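PDB 6UKF: HhaI Restriction Endonuclease from Haemophilus parahaemolyticus, which is a DNA restriction endonuclease, cleaving double-stranded DNA at the recognition sequence GCGC. Local coordinates for residues Lys167-Phe172 with Arg186-His191. Residues are numbered along the deposited sequence; the frame is centred on the assembly and turned at random.
Sequences KSLPDF and RGLELH. With EDO (1,2-ethanediol), chain H; nucleotides of chain B.
A type II' beta turn from Arg186 to Glu189 closes a small two-residue beta-hairpin, which offers Leu188 and Leu190 to Leu169 and Phe172 of the first turn of helix 169-179. The turn is tied by a reciprocal pair of backbone hydrogen bonds, Arg186 N to Glu189 O (2.9 Å) and Glu189 N to Arg186 O; Gly187, its second residue, has the positive phi (64°) that favours glycine there. On the helical side, Leu169 holds CG anti to its own N (chi1 -177°) and reaches the turn with one methyl: CD2 lies 3.8 Å from Gly187 O and 4.1 Å from Leu188 CD2, a slanting meeting of two leucine tips. Deeper in, Leu190 CD2 approaches the Phe172 ring at its edge, in the ring plane, 3.9 Å from CZ, the two side chains lying about perpendicular. Away from this apolar patch, Lys167 N donates a hydrogen bond to OP1 of DC2 of chain B (3.0 Å, N-H...O 150°), placing the approach to the helix against the DNA backbone. Phe172 and Leu190 lie between helix 169-179 and the antiparallel sheet holding strands 217-221 and 207-212, resting on Val219 and Ile210, while Leu190 joins Tyr217 by backbone hydrogen bonding.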
loop_
_atom_site.group_PDB
_atom_site.type_symbol
_atom_site.label_atom_id
_atom_site.label_comp_id
_atom_site.label_asym_id
_atom_site.label_seq_id
_atom_site.Cartn_x
_atom_site.Cartn_y
_atom_site.Cartn_z
ATOM N N LYS A 167 25.555 7.769 10.373
ATOM C CA LYS A 167 25.459 9.157 10.811
ATOM C C LYS A 167 24.590 9.295 12.055
ATOM O O LYS A 167 24.857 10.154 12.903
ATOM C CB LYS A 167 24.910 10.027 9.679
ATOM C CG LYS A 167 24.737 11.494 10.045
ATOM C CD LYS A 167 24.167 12.293 8.882
ATOM N N SER A 168 23.560 8.461 12.189
ATOM C CA SER A 168 22.642 8.543 13.317
ATOM C C SER A 168 23.038 7.646 14.480
ATOM O O SER A 168 22.409 7.720 15.540
ATOM C CB SER A 168 21.229 8.160 12.866
ATOM O OG SER A 168 20.848 8.890 11.716
ATOM N N LEU A 169 24.058 6.805 14.311
ATOM C CA LEU A 169 24.414 5.849 15.358
ATOM C C LEU A 169 24.779 6.527 16.672
ATOM O O LEU A 169 24.300 6.076 17.727
ATOM C CB LEU A 169 25.513 4.913 14.842
ATOM C CG LEU A 169 25.973 3.792 15.774
ATOM C CD1 LEU A 169 24.803 2.940 16.224
ATOM C CD2 LEU A 169 27.016 2.929 15.092
ATOM N N PRO A 170 25.604 7.579 16.698
ATOM C CA PRO A 170 25.865 8.258 17.981
ATOM C C PRO A 170 24.605 8.742 18.680
ATOM O O PRO A 170 24.458 8.539 19.893
ATOM C CB PRO A 170 26.800 9.408 17.581
ATOM C CG PRO A 170 27.452 8.945 16.335
ATOM C CD PRO A 170 26.427 8.131 15.608
ATOM N N ASP A 171 23.691 9.388 17.952
ATOM C CA ASP A 171 22.451 9.835 18.577
ATOM C C ASP A 171 21.665 8.661 19.139
ATOM O O ASP A 171 21.046 8.771 20.203
ATOM C CB ASP A 171 21.588 10.610 17.581
ATOM C CG ASP A 171 22.092 12.018 17.344
ATOM O OD1 ASP A 171 21.760 12.598 16.290
ATOM O OD2 ASP A 171 22.832 12.538 18.204
ATOM N N PHE A 172 21.670 7.525 18.439
ATOM C CA PHE A 172 20.918 6.378 18.930
ATOM C C PHE A 172 21.550 5.800 20.191
ATOM O O PHE A 172 20.845 5.480 21.154
ATOM C CB PHE A 172 20.786 5.301 17.857
ATOM C CG PHE A 172 19.991 4.119 18.314
ATOM C CD1 PHE A 172 18.659 4.269 18.658
ATOM C CD2 PHE A 172 20.575 2.869 18.434
ATOM C CE1 PHE A 172 17.915 3.195 19.100
ATOM C CE2 PHE A 172 19.834 1.788 18.875
ATOM C CZ PHE A 172 18.501 1.952 19.208
ATOM N N ARG A 186 26.571 -4.099 17.508
ATOM C CA ARG A 186 27.460 -4.784 16.576
ATOM C C ARG A 186 27.212 -4.107 15.231
ATOM O O ARG A 186 26.287 -4.473 14.502
ATOM C CB ARG A 186 27.155 -6.275 16.523
ATOM N N GLY A 187 28.030 -3.109 14.911
ATOM C CA GLY A 187 27.708 -2.260 13.778
ATOM C C GLY A 187 26.422 -1.506 14.057
ATOM O O GLY A 187 26.276 -0.842 15.089
ATOM N N LEU A 188 25.470 -1.609 13.134
ATOM C CA LEU A 188 24.162 -0.993 13.298
ATOM C C LEU A 188 23.145 -1.925 13.942
ATOM O O LEU A 188 22.000 -1.513 14.159
ATOM C CB LEU A 188 23.637 -0.512 11.942
ATOM C CG LEU A 188 24.504 0.564 11.284
ATOM C CD1 LEU A 188 24.049 0.822 9.860
ATOM C CD2 LEU A 188 24.470 1.846 12.106
ATOM N N GLU A 189 23.531 -3.161 14.251
ATOM C CA GLU A 189 22.646 -4.110 14.909
ATOM C C GLU A 189 22.707 -3.909 16.416
ATOM O O GLU A 189 23.782 -3.714 16.990
ATOM C CB GLU A 189 23.051 -5.544 14.567
ATOM N N LEU A 190 21.543 -3.959 17.052
ATOM C CA LEU A 190 21.413 -3.724 18.481
ATOM C C LEU A 190 21.226 -5.049 19.203
ATOM O O LEU A 190 20.446 -5.901 18.766
ATOM C CB LEU A 190 20.208 -2.822 18.748
ATOM C CG LEU A 190 19.798 -2.590 20.203
ATOM C CD1 LEU A 190 20.907 -1.893 20.964
ATOM C CD2 LEU A 190 18.512 -1.784 20.264
ATOM N N HIS A 191 21.947 -5.218 20.308
ATOM C CA HIS A 191 21.839 -6.400 21.150
ATOM C C HIS A 191 21.501 -5.964 22.566
ATOM O O HIS A 191 22.108 -5.025 23.093
ATOM C CB HIS A 191 23.139 -7.204 21.145
ATOM C CG HIS A 191 23.384 -7.937 19.865
ATOM N ND1 HIS A 191 23.997 -7.354 18.778
ATOM C CD2 HIS A 191 23.087 -9.205 19.493
ATOM C CE1 HIS A 191 24.073 -8.232 17.794
ATOM N NE2 HIS A 191 23.528 -9.364 18.203
HETATM C C1 EDO H . 19.193 -1.005 10.455
HETATM O O1 EDO H . 17.763 -0.960 10.484
HETATM C C2 EDO H . 19.678 -2.132 11.362
HETATM O O2 EDO H . 19.409 -1.796 12.727
ATOM P P DC B 2 24.912 7.169 6.085
ATOM O OP1 DC B 2 25.582 7.428 7.380
ATOM O OP2 DC B 2 24.288 5.850 5.827
ATOM O "O5'" DC B 2 23.823 8.316 5.855
ATOM C "C5'" DC B 2 24.211 9.685 5.939
ATOM C "C4'" DC B 2 23.088 10.597 5.474
ATOM O "O4'" DC B 2 22.854 10.404 4.059
ATOM C "C3'" DC B 2 21.742 10.360 6.167
ATOM O "O3'" DC B 2 21.318 11.567 6.799
ATOM C "C2'" DC B 2 20.796 9.915 5.043
ATOM C "C1'" DC B 2 21.468 10.480 3.800
ATOM N N1 DC B 2 21.180 9.740 2.537
ATOM C C2 DC B 2 20.646 10.432 1.438
ATOM O O2 DC B 2 20.412 11.643 1.539
ATOM N N3 DC B 2 20.396 9.750 0.294
ATOM C C4 DC B 2 20.662 8.447 0.220
ATOM N N4 DC B 2 20.400 7.819 -0.931
ATOM C C5 DC B 2 21.210 7.726 1.323
ATOM C C6 DC B 2 21.453 8.406 2.448
#